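Local coordinates for initiator protein NS1 (Murine minute virus, PDB 4R94) that nicks and unwinds viral DNA as endonuclease and helicase to initiate and direct parvoviral genome replication, here represented by its N-terminal, origin-binding nickase domain, at residues A[53-56]-A[57-61]; A[77-81]-A[82-86]; A[148-151]-A[152-155]; A[163-166]-A[167-171]; A[170-173]-A[174-178]. One frame throughout, in Å; residues are numbered along the deposited sequence.

Contact 1 of 5, residues A[53-56]-A[57-61]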
loop_
_atom_site.group_PDB
_atom_site.type_symbol
_atom_site.label_atom_id
_atom_site.label_comp_id
_atom_site.label_asym_id
_atom_site.label_seq_id
_atom_site.Cartn_x
_atom_site.Cartn_y
_atom_site.Cartn_z
ATOM N N GLU A 53 -4.098 13.823 -13.663
ATOM C CA GLU A 53 -5.444 13.289 -13.547
ATOM C C GLU A 53 -6.028 13.770 -12.225
ATOM O O GLU A 53 -5.362 13.705 -11.191
ATOM C CB GLU A 53 -5.412 11.760 -13.639
ATOM C CG GLU A 53 -6.742 11.112 -13.981
ATOM C CD GLU A 53 -7.626 10.935 -12.776
ATOM O OE1 GLU A 53 -7.113 10.472 -11.740
ATOM O OE2 GLU A 53 -8.831 11.259 -12.858
ATOM N N ASP A 54 -7.259 14.276 -12.250
ATOM C CA ASP A 54 -7.829 14.932 -11.070
ATOM C C ASP A 54 -7.866 14.039 -9.829
ATOM O O ASP A 54 -7.473 14.481 -8.752
ATOM C CB ASP A 54 -9.243 15.442 -11.360
ATOM C CG ASP A 54 -9.244 16.761 -12.110
ATOM O OD1 ASP A 54 -8.210 17.469 -12.081
ATOM O OD2 ASP A 54 -10.281 17.092 -12.725
ATOM N N GLU A 55 -8.353 12.808 -9.978
ATOM C CA GLU A 55 -8.465 11.893 -8.843
ATOM C C GLU A 55 -7.094 11.570 -8.265
ATOM O O GLU A 55 -6.913 11.553 -7.051
ATOM C CB GLU A 55 -9.176 10.598 -9.235
ATOM C CG GLU A 55 -9.311 9.611 -8.062
ATOM C CD GLU A 55 -10.101 8.358 -8.412
ATOM O OE1 GLU A 55 -10.332 8.105 -9.613
ATOM O OE2 GLU A 55 -10.493 7.623 -7.480
ATOM N N LEU A 56 -6.136 11.306 -9.146
ATOM C CA LEU A 56 -4.763 11.030 -8.745
ATOM C C LEU A 56 -4.163 12.192 -7.957
ATOM O O LEU A 56 -3.534 11.996 -6.919
ATOM C CB LEU A 56 -3.919 10.741 -9.977
ATOM C CG LEU A 56 -2.804 9.715 -9.898
ATOM C CD1 LEU A 56 -3.261 8.403 -9.200
ATOM C CD2 LEU A 56 -2.319 9.446 -11.311
ATOM N N LYS A 57 -4.363 13.414 -8.456
ATOM C CA LYS A 57 -3.867 14.585 -7.748
ATOM C C LYS A 57 -4.460 14.683 -6.347
ATOM O O LYS A 57 -3.742 14.973 -5.382
ATOM C CB LYS A 57 -4.177 15.862 -8.551
ATOM C CG LYS A 57 -3.366 15.970 -9.819
ATOM C CD LYS A 57 -3.857 17.124 -10.691
ATOM C CE LYS A 57 -3.552 18.455 -10.034
ATOM N NZ LYS A 57 -2.093 18.576 -9.784
ATOM N N SER A 58 -5.760 14.425 -6.239
ATOM C CA SER A 58 -6.462 14.485 -4.961
ATOM C C SER A 58 -5.916 13.430 -4.003
ATOM O O SER A 58 -5.738 13.682 -2.802
ATOM C CB SER A 58 -7.961 14.283 -5.172
ATOM O OG SER A 58 -8.671 14.377 -3.953
ATOM N N LEU A 59 -5.658 12.244 -4.542
ATOM C CA LEU A 59 -5.121 11.161 -3.715
ATOM C C LEU A 59 -3.716 11.492 -3.233
ATOM O O LEU A 59 -3.372 11.222 -2.067
ATOM C CB LEU A 59 -5.130 9.835 -4.483
ATOM C CG LEU A 59 -6.525 9.229 -4.652
ATOM C CD1 LEU A 59 -6.523 8.111 -5.678
ATOM C CD2 LEU A 59 -7.046 8.725 -3.308
ATOM N N GLN A 60 -2.897 12.072 -4.107
ATOM C CA GLN A 60 -1.548 12.432 -3.696
ATOM C C GLN A 60 -1.593 13.521 -2.619
ATOM O O GLN A 60 -0.835 13.473 -1.656
ATOM C CB GLN A 60 -0.703 12.879 -4.883
ATOM C CG GLN A 60 0.781 13.032 -4.542
ATOM C CD GLN A 60 1.582 13.615 -5.684
ATOM O OE1 GLN A 60 1.534 13.115 -6.806
ATOM N NE2 GLN A 60 2.332 14.680 -5.401
ATOM N N ARG A 61 -2.499 14.486 -2.759
ATOM C CA ARG A 61 -2.655 15.479 -1.694
ATOM C C ARG A 61 -3.039 14.822 -0.362
ATOM O O ARG A 61 -2.529 15.210 0.684
ATOM C CB ARG A 61 -3.678 16.551 -2.081
ATOM C CG ARG A 61 -3.100 17.576 -3.052
ATOM C CD ARG A 61 -4.009 18.789 -3.212
ATOM N NE ARG A 61 -5.250 18.428 -3.874
ATOM C CZ ARG A 61 -5.447 18.539 -5.183
ATOM N NH1 ARG A 61 -4.481 19.022 -5.956
ATOM N NH2 ARG A 61 -6.605 18.173 -5.714
HETATM O O HOH W 1 -7.836 17.260 -7.959
#
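Lys57 N donates to Glu53 O at 2.9 Å, and the bonds Ser58 N to Asp54 O, Leu59 N to Glu55 O and Gln60 N to Leu56 O carry the pattern on. Glu53 also reaches forward with its carboxylate to the amides of the first turn: OE1 takes Leu56 N at 2.9 Å, met from 38° above the carboxylate plane, while OE2 receives a weak bond from Glu55 N. Glu53 is thus the N-cap of helix 54-70, and an acid suits a place where amide N-H groups lack carbonyl partners and the helix dipole is probably favourable to negative charge. The nonpolar contact is between Glu55 and Leu59, which run side by side, CG of Glu55 4.0 Å from CD1 of Leu59. Against a carbonyl oxygen instead packs Lys57, its CG 3.3 Å from Glu53 O; a chi1 of -70° sets that CG beside its own backbone N, and its NZ bonds Gln52. Charge enters from helix 81-104, where Lys96 makes salt bridges with both Glu53 and Glu55. Solvent links the outer side: one water donates to Asp54 O at 2.9 Å and accepts from Arg61 NH2 at 2.7 Å.

Contact 2 of 5, residues A[77-81]-A[82-86]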
loop_
_atom_site.group_PDB
_atom_site.type_symbol
_atom_site.label_atom_id
_atom_site.label_comp_id
_atom_site.label_asym_id
_atom_site.label_seq_id
_atom_site.Cartn_x
_atom_site.Cartn_y
_atom_site.Cartn_z
ATOM N N THR A 77 13.119 14.712 11.546
ATOM C CA THR A 77 12.975 13.714 10.497
ATOM C C THR A 77 13.935 14.046 9.362
ATOM O O THR A 77 13.986 15.189 8.909
ATOM C CB THR A 77 11.534 13.659 9.957
ATOM O OG1 THR A 77 10.608 13.958 11.010
ATOM C CG2 THR A 77 11.231 12.286 9.383
ATOM N N THR A 78 14.703 13.061 8.909
ATOM C CA THR A 78 15.645 13.294 7.819
ATOM C C THR A 78 15.431 12.340 6.646
ATOM O O THR A 78 16.387 11.949 5.983
ATOM C CB THR A 78 17.116 13.161 8.293
ATOM O OG1 THR A 78 17.307 11.892 8.931
ATOM C CG2 THR A 78 17.476 14.280 9.263
ATOM N N VAL A 79 14.184 11.953 6.396
ATOM C CA VAL A 79 13.889 11.136 5.221
ATOM C C VAL A 79 14.114 11.968 3.959
ATOM O O VAL A 79 13.669 13.112 3.898
ATOM C CB VAL A 79 12.438 10.605 5.236
ATOM C CG1 VAL A 79 12.151 9.804 3.973
ATOM C CG2 VAL A 79 12.192 9.753 6.480
ATOM N N ASP A 80 14.804 11.395 2.969
ATOM C CA ASP A 80 15.054 12.075 1.691
ATOM C C ASP A 80 13.771 12.630 1.080
ATOM O O ASP A 80 12.715 11.998 1.133
ATOM C CB ASP A 80 15.712 11.129 0.671
ATOM C CG ASP A 80 17.165 10.826 0.989
ATOM O OD1 ASP A 80 17.741 11.482 1.884
ATOM O OD2 ASP A 80 17.736 9.925 0.333
ATOM N N GLU A 81 13.869 13.813 0.490
ATOM C CA GLU A 81 12.733 14.415 -0.178
ATOM C C GLU A 81 12.246 13.558 -1.342
ATOM O O GLU A 81 11.035 13.442 -1.551
ATOM C CB GLU A 81 13.094 15.817 -0.666
ATOM C CG GLU A 81 13.335 16.780 0.478
ATOM C CD GLU A 81 12.169 16.820 1.446
ATOM O OE1 GLU A 81 11.017 16.969 0.982
ATOM O OE2 GLU A 81 12.398 16.690 2.670
ATOM N N MET A 82 13.180 12.957 -2.081
ATOM C CA MET A 82 12.824 12.125 -3.234
ATOM C C MET A 82 12.036 10.902 -2.778
ATOM O O MET A 82 11.117 10.447 -3.457
ATOM C CB MET A 82 14.070 11.678 -4.008
ATOM C CG MET A 82 13.768 10.700 -5.150
ATOM S SD MET A 82 15.139 10.396 -6.293
ATOM C CE MET A 82 15.482 12.053 -6.863
ATOM N N THR A 83 12.410 10.380 -1.618
ATOM C CA THR A 83 11.775 9.189 -1.069
ATOM C C THR A 83 10.331 9.489 -0.664
ATOM O O THR A 83 9.401 8.756 -1.033
ATOM C CB THR A 83 12.585 8.655 0.111
ATOM O OG1 THR A 83 13.804 8.081 -0.389
ATOM C CG2 THR A 83 11.806 7.583 0.879
ATOM N N LYS A 84 10.137 10.568 0.079
ATOM C CA LYS A 84 8.794 11.002 0.453
ATOM C C LYS A 84 7.919 11.243 -0.771
ATOM O O LYS A 84 6.778 10.789 -0.833
ATOM C CB LYS A 84 8.855 12.272 1.305
ATOM C CG LYS A 84 9.300 12.018 2.749
ATOM C CD LYS A 84 9.580 13.329 3.495
ATOM C CE LYS A 84 8.394 14.276 3.436
ATOM N NZ LYS A 84 8.705 15.618 4.029
ATOM N N LYS A 85 8.451 11.962 -1.748
ATOM C CA LYS A 85 7.691 12.231 -2.958
ATOM C C LYS A 85 7.255 10.946 -3.651
ATOM O O LYS A 85 6.102 10.819 -4.076
ATOM C CB LYS A 85 8.504 13.075 -3.927
ATOM C CG LYS A 85 7.663 13.638 -5.056
ATOM C CD LYS A 85 8.217 14.968 -5.512
ATOM C CE LYS A 85 7.145 15.816 -6.179
ATOM N NZ LYS A 85 6.185 16.425 -5.215
ATOM N N GLN A 86 8.172 9.997 -3.771
ATOM C CA GLN A 86 7.825 8.769 -4.475
ATOM C C GLN A 86 6.785 7.975 -3.698
ATOM O O GLN A 86 5.878 7.379 -4.307
ATOM C CB GLN A 86 9.068 7.925 -4.748
ATOM C CG GLN A 86 8.772 6.609 -5.486
ATOM C CD GLN A 86 8.336 6.836 -6.926
ATOM O OE1 GLN A 86 9.168 6.843 -7.834
ATOM N NE2 GLN A 86 7.026 7.028 -7.140
#
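The carboxylate of Glu81 has the ammonium group of Lys84 in front of its two oxygens, OE1 and OE2 each 4.1 Å from NZ; opposite charges probably attract, though the distance is beyond a salt bridge. The two side chains lie alongside each other and point the same way, one turn apart at the start of helix 81-104. This is a helix N-terminus, with Asp80 at the N-cap position, although its carboxylate, the second flat group, makes no capping bond. An acid is still common at this position. What Asp80 offers Thr83 is its methylene, CB standing 3.7 Å from OG1. Asp80 O receives Lys84 N at 3.1 Å and, weakly, Thr83 N, and Lys85 N binds Glu81 O to continue the helix. Ahead of the cap, the loop is held against the chain beyond the nuclease motif by Asp80 N, which bonds the hydroxyl of Ser220. The branched hydrocarbon of Val79 suits a buried site between the start of helix 81-104 and Trp67 of helix 54-70, which both Val79 and Lys84 touch. With chi1 at 178°, Val79 swings CG1 beside its carbonyl carbon, where that methyl meets Thr83 CG2 at 3.8 Å and, at the same distance, the aliphatic CG of Lys84.

Contact 3 of 5, residues A[148-151]-A[152-155]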
loop_
_atom_site.group_PDB
_atom_site.type_symbol
_atom_site.label_atom_id
_atom_site.label_comp_id
_atom_site.label_asym_id
_atom_site.label_seq_id
_atom_site.Cartn_x
_atom_site.Cartn_y
_atom_site.Cartn_z
ATOM N N GLN A 148 -6.260 -8.457 -11.699
ATOM C CA GLN A 148 -6.777 -7.161 -12.128
ATOM C C GLN A 148 -5.941 -6.031 -11.556
ATOM O O GLN A 148 -5.585 -5.076 -12.265
ATOM C CB GLN A 148 -8.231 -6.991 -11.704
ATOM C CG GLN A 148 -9.166 -7.946 -12.411
ATOM C CD GLN A 148 -9.189 -7.701 -13.902
ATOM O OE1 GLN A 148 -9.219 -6.554 -14.348
ATOM N NE2 GLN A 148 -9.160 -8.777 -14.681
ATOM N N LEU A 149 -5.634 -6.146 -10.270
ATOM C CA LEU A 149 -4.797 -5.159 -9.616
ATOM C C LEU A 149 -3.436 -5.074 -10.289
ATOM O O LEU A 149 -2.910 -3.981 -10.447
ATOM C CB LEU A 149 -4.638 -5.474 -8.115
ATOM C CG LEU A 149 -5.860 -5.152 -7.247
ATOM C CD1 LEU A 149 -5.572 -5.573 -5.802
ATOM C CD2 LEU A 149 -6.300 -3.666 -7.320
ATOM N N ASN A 150 -2.861 -6.207 -10.681
ATOM C CA ASN A 150 -1.548 -6.177 -11.319
ATOM C C ASN A 150 -1.642 -5.544 -12.702
ATOM O O ASN A 150 -0.719 -4.850 -13.125
ATOM C CB ASN A 150 -0.952 -7.584 -11.423
ATOM C CG ASN A 150 0.568 -7.588 -11.351
ATOM O OD1 ASN A 150 1.159 -8.531 -10.857
ATOM N ND2 ASN A 150 1.199 -6.525 -11.823
ATOM N N VAL A 151 -2.759 -5.750 -13.398
ATOM C CA VAL A 151 -2.961 -5.049 -14.685
ATOM C C VAL A 151 -2.919 -3.537 -14.504
ATOM O O VAL A 151 -2.157 -2.837 -15.187
ATOM C CB VAL A 151 -4.292 -5.438 -15.347
ATOM C CG1 VAL A 151 -4.580 -4.507 -16.552
ATOM C CG2 VAL A 151 -4.242 -6.890 -15.787
ATOM N N TYR A 152 -3.710 -3.016 -13.575
ATOM C CA TYR A 152 -3.759 -1.567 -13.384
ATOM C C TYR A 152 -2.459 -1.011 -12.808
ATOM O O TYR A 152 -2.022 0.078 -13.193
ATOM C CB TYR A 152 -4.940 -1.177 -12.498
ATOM C CG TYR A 152 -6.272 -1.369 -13.197
ATOM C CD1 TYR A 152 -6.548 -0.715 -14.401
ATOM C CD2 TYR A 152 -7.231 -2.214 -12.668
ATOM C CE1 TYR A 152 -7.759 -0.899 -15.049
ATOM C CE2 TYR A 152 -8.439 -2.405 -13.304
ATOM C CZ TYR A 152 -8.697 -1.754 -14.487
ATOM O OH TYR A 152 -9.911 -1.953 -15.115
ATOM N N TRP A 153 -1.811 -1.782 -11.931
ATOM C CA TRP A 153 -0.560 -1.349 -11.317
ATOM C C TRP A 153 0.527 -1.211 -12.380
ATOM O O TRP A 153 1.226 -0.190 -12.450
ATOM C CB TRP A 153 -0.159 -2.354 -10.215
ATOM C CG TRP A 153 1.122 -2.096 -9.465
ATOM C CD1 TRP A 153 2.160 -2.981 -9.308
ATOM C CD2 TRP A 153 1.472 -0.934 -8.695
ATOM N NE1 TRP A 153 3.139 -2.437 -8.501
ATOM C CE2 TRP A 153 2.746 -1.174 -8.124
ATOM C CE3 TRP A 153 0.840 0.297 -8.443
ATOM C CZ2 TRP A 153 3.401 -0.239 -7.321
ATOM C CZ3 TRP A 153 1.487 1.221 -7.634
ATOM C CH2 TRP A 153 2.761 0.960 -7.102
ATOM N N SER A 154 0.645 -2.220 -13.236
ATOM C CA SER A 154 1.672 -2.182 -14.276
ATOM C C SER A 154 1.370 -1.041 -15.241
ATOM O O SER A 154 2.273 -0.318 -15.664
ATOM C CB SER A 154 1.753 -3.517 -15.018
ATOM O OG SER A 154 0.523 -3.832 -15.658
ATOM N N ARG A 155 0.090 -0.863 -15.555
ATOM C CA ARG A 155 -0.319 0.220 -16.439
ATOM C C ARG A 155 0.044 1.581 -15.885
ATOM O O ARG A 155 0.610 2.417 -16.608
ATOM C CB ARG A 155 -1.822 0.152 -16.705
ATOM C CG ARG A 155 -2.158 -0.885 -17.750
ATOM C CD ARG A 155 -3.640 -1.021 -17.948
ATOM N NE ARG A 155 -4.203 0.162 -18.599
ATOM C CZ ARG A 155 -5.496 0.330 -18.849
ATOM N NH1 ARG A 155 -6.361 -0.617 -18.513
ATOM N NH2 ARG A 155 -5.919 1.440 -19.438
HETATM O O HOH W 2 -11.112 -4.475 -14.073
#
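Tyr152 opens the second half of this pair of turns in helix 142-160, its N bonding Gln148 O at 3.1 Å. Its chi1 of -70° carries the ring back along the helix, which places CD2 3.3 Å from Gln148 O; farther out, a water donates to Gln148 OE1 and is hydrogen-bonded to Tyr152 OH. A phenol suits this partly exposed place, with hydrocarbon against helix 81-104 and a hydroxyl at the water. Trp153 follows, N bonded to Leu149 O at 2.9 Å, and its large indole goes into the core, NE1 bonding Lys31 O and the ring meeting Phe30 of the central sheet edge-to-face. Asn150 ND2 lies at the indole edge and bonds Ala177 O, while its OD1 is bonded by Arg146 NH1. Ser154, small enough for a close helix pair, has chi1 of 61°, which folds OG onto the backbone, 2.9 Å from Val151 O and 3.0 Å from Asn150 O. Arg155 then runs alongside Val151, its CD 3.9 Å from CG1. From helix 167-179, Arg174 NE donates to Ser154 OG, whose one proton has Val151 O, Asn150 O and Glu178 OE2 within reach; this buried hydroxyl thus becomes a polar junction between two helices.

Contact 4 of 5, residues A[163-166]-A[167-171]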
loop_
_atom_site.group_PDB
_atom_site.type_symbol
_atom_site.label_atom_id
_atom_site.label_comp_id
_atom_site.label_asym_id
_atom_site.label_seq_id
_atom_site.Cartn_x
_atom_site.Cartn_y
_atom_site.Cartn_z
ATOM N N VAL A 163 11.810 7.735 -16.337
ATOM C CA VAL A 163 12.924 7.417 -17.224
ATOM C C VAL A 163 12.417 7.507 -18.659
ATOM O O VAL A 163 11.354 6.987 -18.969
ATOM C CB VAL A 163 13.510 6.025 -16.944
ATOM C CG1 VAL A 163 14.643 5.710 -17.922
ATOM C CG2 VAL A 163 14.004 5.933 -15.500
ATOM N N GLN A 164 13.152 8.203 -19.520
ATOM C CA GLN A 164 12.781 8.283 -20.928
ATOM C C GLN A 164 12.873 6.901 -21.562
ATOM O O GLN A 164 13.946 6.308 -21.639
ATOM C CB GLN A 164 13.681 9.281 -21.664
ATOM C CG GLN A 164 13.465 9.329 -23.172
ATOM C CD GLN A 164 12.668 10.542 -23.615
ATOM O OE1 GLN A 164 12.284 11.383 -22.798
ATOM N NE2 GLN A 164 12.420 10.642 -24.918
ATOM N N LEU A 165 11.738 6.377 -22.001
ATOM C CA LEU A 165 11.691 5.039 -22.573
ATOM C C LEU A 165 11.176 5.051 -24.007
ATOM O O LEU A 165 10.288 5.836 -24.327
ATOM C CB LEU A 165 10.791 4.140 -21.731
ATOM C CG LEU A 165 11.187 3.920 -20.274
ATOM C CD1 LEU A 165 10.090 3.153 -19.562
ATOM C CD2 LEU A 165 12.502 3.161 -20.207
ATOM N N THR A 166 11.715 4.174 -24.850
ATOM C CA THR A 166 11.129 3.907 -26.170
ATOM C C THR A 166 9.797 3.182 -26.000
ATOM O O THR A 166 9.517 2.641 -24.933
ATOM C CB THR A 166 12.049 3.046 -27.053
ATOM O OG1 THR A 166 12.145 1.719 -26.509
ATOM C CG2 THR A 166 13.447 3.675 -27.180
ATOM N N PRO A 167 8.958 3.161 -27.045
ATOM C CA PRO A 167 7.746 2.338 -26.935
ATOM C C PRO A 167 8.043 0.865 -26.649
ATOM O O PRO A 167 7.333 0.254 -25.841
ATOM C CB PRO A 167 7.082 2.522 -28.308
ATOM C CG PRO A 167 7.475 3.907 -28.699
ATOM C CD PRO A 167 8.915 4.046 -28.225
ATOM N N ALA A 168 9.077 0.309 -27.277
ATOM C CA ALA A 168 9.443 -1.086 -27.049
ATOM C C ALA A 168 9.827 -1.322 -25.588
ATOM O O ALA A 168 9.484 -2.356 -25.004
ATOM C CB ALA A 168 10.587 -1.489 -27.971
ATOM N N GLU A 169 10.553 -0.369 -25.003
ATOM C CA GLU A 169 10.950 -0.468 -23.600
ATOM C C GLU A 169 9.764 -0.336 -22.647
ATOM O O GLU A 169 9.702 -1.035 -21.639
ATOM C CB GLU A 169 12.000 0.590 -23.273
ATOM C CG GLU A 169 13.340 0.329 -23.942
ATOM C CD GLU A 169 14.260 1.538 -23.952
ATOM O OE1 GLU A 169 13.806 2.670 -23.666
ATOM O OE2 GLU A 169 15.453 1.348 -24.258
ATOM N N ARG A 170 8.831 0.568 -22.951
ATOM C CA ARG A 170 7.617 0.692 -22.137
ATOM C C ARG A 170 6.827 -0.608 -22.097
ATOM O O ARG A 170 6.345 -1.027 -21.046
ATOM C CB ARG A 170 6.717 1.804 -22.670
ATOM C CG ARG A 170 7.104 3.158 -22.208
ATOM C CD ARG A 170 6.036 4.170 -22.572
ATOM N NE ARG A 170 6.581 5.508 -22.487
ATOM C CZ ARG A 170 6.673 6.211 -21.369
ATOM N NH1 ARG A 170 6.243 5.705 -20.219
ATOM N NH2 ARG A 170 7.194 7.428 -21.404
ATOM N N ILE A 171 6.682 -1.244 -23.256
ATOM C CA ILE A 171 5.976 -2.518 -23.340
ATOM C C ILE A 171 6.708 -3.625 -22.586
ATOM O O ILE A 171 6.080 -4.452 -21.919
ATOM C CB ILE A 171 5.776 -2.936 -24.816
ATOM C CG1 ILE A 171 4.901 -1.906 -25.532
ATOM C CG2 ILE A 171 5.183 -4.316 -24.911
ATOM C CD1 ILE A 171 3.540 -1.676 -24.885
HETATM O O HOH W 3 9.936 8.271 -23.328
#
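Thr166 O receives Arg170 N at 2.9 Å as the loop after helix 142-160 winds into the first turn of helix 167-179. The start is a capping box: Thr166 OG1 accepts from Glu169 N at 3.0 Å, and Thr166 N donates to Glu169 OE1 at 2.8 Å, approaching from 40° above the carboxylate plane. Threonine suits the N-cap because a chi1 of 68° turns its hydroxyl towards the amides of the first turn, and glutamate three residues on is long enough to reach back. Pro167 fits just after the cap, a place where no backbone N-H is needed by the helix. The carboxylate of Glu169 has further partners from the small two-stranded hairpin: OE1 forms a salt bridge with Lys40 and OE2 bonds Asn38, so the buried acid is well satisfied and probably kept charged. Leu165, also buried, tucks beside the box, its CD2 3.7 Å from Glu169 OE1. Arg170 stretches back past it, with Leu165 CB over one face of the guanidinium group. A water donating to Leu165 O at 2.7 Å is reached weakly by Arg170 NH2, and the aliphatic CG of Arg170 lies 3.8 Å from Leu165 CB.

Contact 5 of 5, residues A[170-173]-A[174-178]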
loop_
_atom_site.group_PDB
_atom_site.type_symbol
_atom_site.label_atom_id
_atom_site.label_comp_id
_atom_site.label_asym_id
_atom_site.label_seq_id
_atom_site.Cartn_x
_atom_site.Cartn_y
_atom_site.Cartn_z
ATOM N N ARG A 170 8.831 0.568 -22.951
ATOM C CA ARG A 170 7.617 0.692 -22.137
ATOM C C ARG A 170 6.827 -0.608 -22.097
ATOM O O ARG A 170 6.345 -1.027 -21.046
ATOM C CB ARG A 170 6.717 1.804 -22.670
ATOM C CG ARG A 170 7.104 3.158 -22.208
ATOM C CD ARG A 170 6.036 4.170 -22.572
ATOM N NE ARG A 170 6.581 5.508 -22.487
ATOM C CZ ARG A 170 6.673 6.211 -21.369
ATOM N NH1 ARG A 170 6.243 5.705 -20.219
ATOM N NH2 ARG A 170 7.194 7.428 -21.404
ATOM N N ILE A 171 6.682 -1.244 -23.256
ATOM C CA ILE A 171 5.976 -2.518 -23.340
ATOM C C ILE A 171 6.708 -3.625 -22.586
ATOM O O ILE A 171 6.080 -4.452 -21.919
ATOM C CB ILE A 171 5.776 -2.936 -24.816
ATOM C CG1 ILE A 171 4.901 -1.906 -25.532
ATOM C CG2 ILE A 171 5.183 -4.316 -24.911
ATOM C CD1 ILE A 171 3.540 -1.676 -24.885
ATOM N N LYS A 172 8.034 -3.633 -22.675
ATOM C CA LYS A 172 8.817 -4.610 -21.945
ATOM C C LYS A 172 8.615 -4.409 -20.441
ATOM O O LYS A 172 8.454 -5.373 -19.697
ATOM C CB LYS A 172 10.298 -4.507 -22.314
ATOM C CG LYS A 172 11.165 -5.603 -21.712
ATOM C CD LYS A 172 10.706 -6.987 -22.158
ATOM C CE LYS A 172 11.805 -8.035 -21.989
ATOM N NZ LYS A 172 12.164 -8.300 -20.566
ATOM N N LEU A 173 8.605 -3.152 -20.006
ATOM C CA LEU A 173 8.448 -2.849 -18.588
ATOM C C LEU A 173 7.063 -3.282 -18.123
ATOM O O LEU A 173 6.915 -3.873 -17.056
ATOM C CB LEU A 173 8.665 -1.356 -18.327
ATOM C CG LEU A 173 8.480 -0.875 -16.888
ATOM C CD1 LEU A 173 9.396 -1.674 -15.954
ATOM C CD2 LEU A 173 8.773 0.599 -16.783
ATOM N N ARG A 174 6.058 -3.001 -18.948
ATOM C CA ARG A 174 4.687 -3.401 -18.660
ATOM C C ARG A 174 4.589 -4.918 -18.469
ATOM O O ARG A 174 3.977 -5.396 -17.505
ATOM C CB ARG A 174 3.765 -2.916 -19.795
ATOM C CG ARG A 174 2.351 -3.456 -19.742
ATOM C CD ARG A 174 1.473 -2.670 -18.772
ATOM N NE ARG A 174 0.297 -3.458 -18.444
ATOM C CZ ARG A 174 -0.795 -3.497 -19.195
ATOM N NH1 ARG A 174 -0.866 -2.747 -20.288
ATOM N NH2 ARG A 174 -1.825 -4.255 -18.839
ATOM N N GLU A 175 5.224 -5.691 -19.351
ATOM C CA GLU A 175 5.120 -7.145 -19.220
ATOM C C GLU A 175 5.986 -7.706 -18.076
ATOM O O GLU A 175 5.625 -8.713 -17.486
ATOM C CB GLU A 175 5.440 -7.851 -20.549
ATOM C CG GLU A 175 6.786 -7.581 -21.172
ATOM C CD GLU A 175 6.905 -8.201 -22.567
ATOM O OE1 GLU A 175 8.039 -8.494 -23.005
ATOM O OE2 GLU A 175 5.855 -8.397 -23.224
ATOM N N ILE A 176 7.098 -7.049 -17.745
ATOM C CA ILE A 176 7.888 -7.454 -16.582
ATOM C C ILE A 176 7.060 -7.302 -15.314
ATOM O O ILE A 176 7.008 -8.216 -14.493
ATOM C CB ILE A 176 9.183 -6.639 -16.443
ATOM C CG1 ILE A 176 10.179 -7.033 -17.538
ATOM C CG2 ILE A 176 9.820 -6.864 -15.075
ATOM C CD1 ILE A 176 11.366 -6.100 -17.636
ATOM N N ALA A 177 6.387 -6.162 -15.174
ATOM C CA ALA A 177 5.623 -5.901 -13.954
ATOM C C ALA A 177 4.480 -6.903 -13.770
ATOM O O ALA A 177 4.102 -7.225 -12.639
ATOM C CB ALA A 177 5.092 -4.480 -13.967
ATOM N N GLU A 178 3.954 -7.414 -14.880
ATOM C CA GLU A 178 2.885 -8.410 -14.819
ATOM C C GLU A 178 3.399 -9.832 -14.628
ATOM O O GLU A 178 2.922 -10.566 -13.759
ATOM C CB GLU A 178 2.041 -8.339 -16.084
ATOM C CG GLU A 178 1.373 -7.005 -16.268
ATOM C CD GLU A 178 -0.021 -7.139 -16.818
ATOM O OE1 GLU A 178 -0.438 -8.282 -17.106
ATOM O OE2 GLU A 178 -0.705 -6.105 -16.955
#
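Lys172 meets Glu175 through carbon, its CD 3.2 Å from OE1, while NZ stays 4.8 Å from that oxygen, attracted at most at a distance. The same lysine bends at chi2 and chi4, bringing NZ to 3.7 Å from Ile176 CD1. Glu175 has CG between its backbone N and carbonyl carbon, chi1 57°, which presses CG to 3.1 Å from Lys172 O. Ile176 CG1 also reaches that carbonyl oxygen, which accepts Ile176 N at 2.9 Å. Behind these contacts stand the regular bonds from Arg174 N to Arg170 O, Glu175 N to Ile171 O and Ala177 N to Leu173 O. Farther round the helix is a salt bridge, Arg174 NH2 binding Glu178 OE2 at 2.9 Å on its syn side. Arg174 NE adds a weak bond to the same oxygen. Ser154 of helix 142-160, bonded to both partners, probably steadies this pair. Ala177, small, is consistent with the close approach to Ser154; Ile176 covers Val35 and Trp182 with hydrocarbon. An Arg-Glu salt bridge four residues apart is a common helix pairing, here on the face of helix 167-179 turned to helix 142-160, in the second arm of an antiparallel helical hairpin.

From the N terminus, contact 1 starts helix 54-70, and contact 2 ends the loop leading into helix 81-104, the next helix in the chain; the two meet where Gln60 and Lys85 pack. Contact 3 lies midway along helix 142-160. Contact 4 closes the connection from that helix into helix 167-179, and contact 5 continues along the latter. All five are local; they follow in series except that contact 5 begins on the stretch where contact 4 ends, sharing Arg170 and Ile171, and none nests within or crosses another. Contacts 3 and 5, centres about 11 Å apart, join the two arms of the hairpin through Ser154, while Trp153 ties contact 3 to the central antiparallel sheet bearing the magnesium ligands.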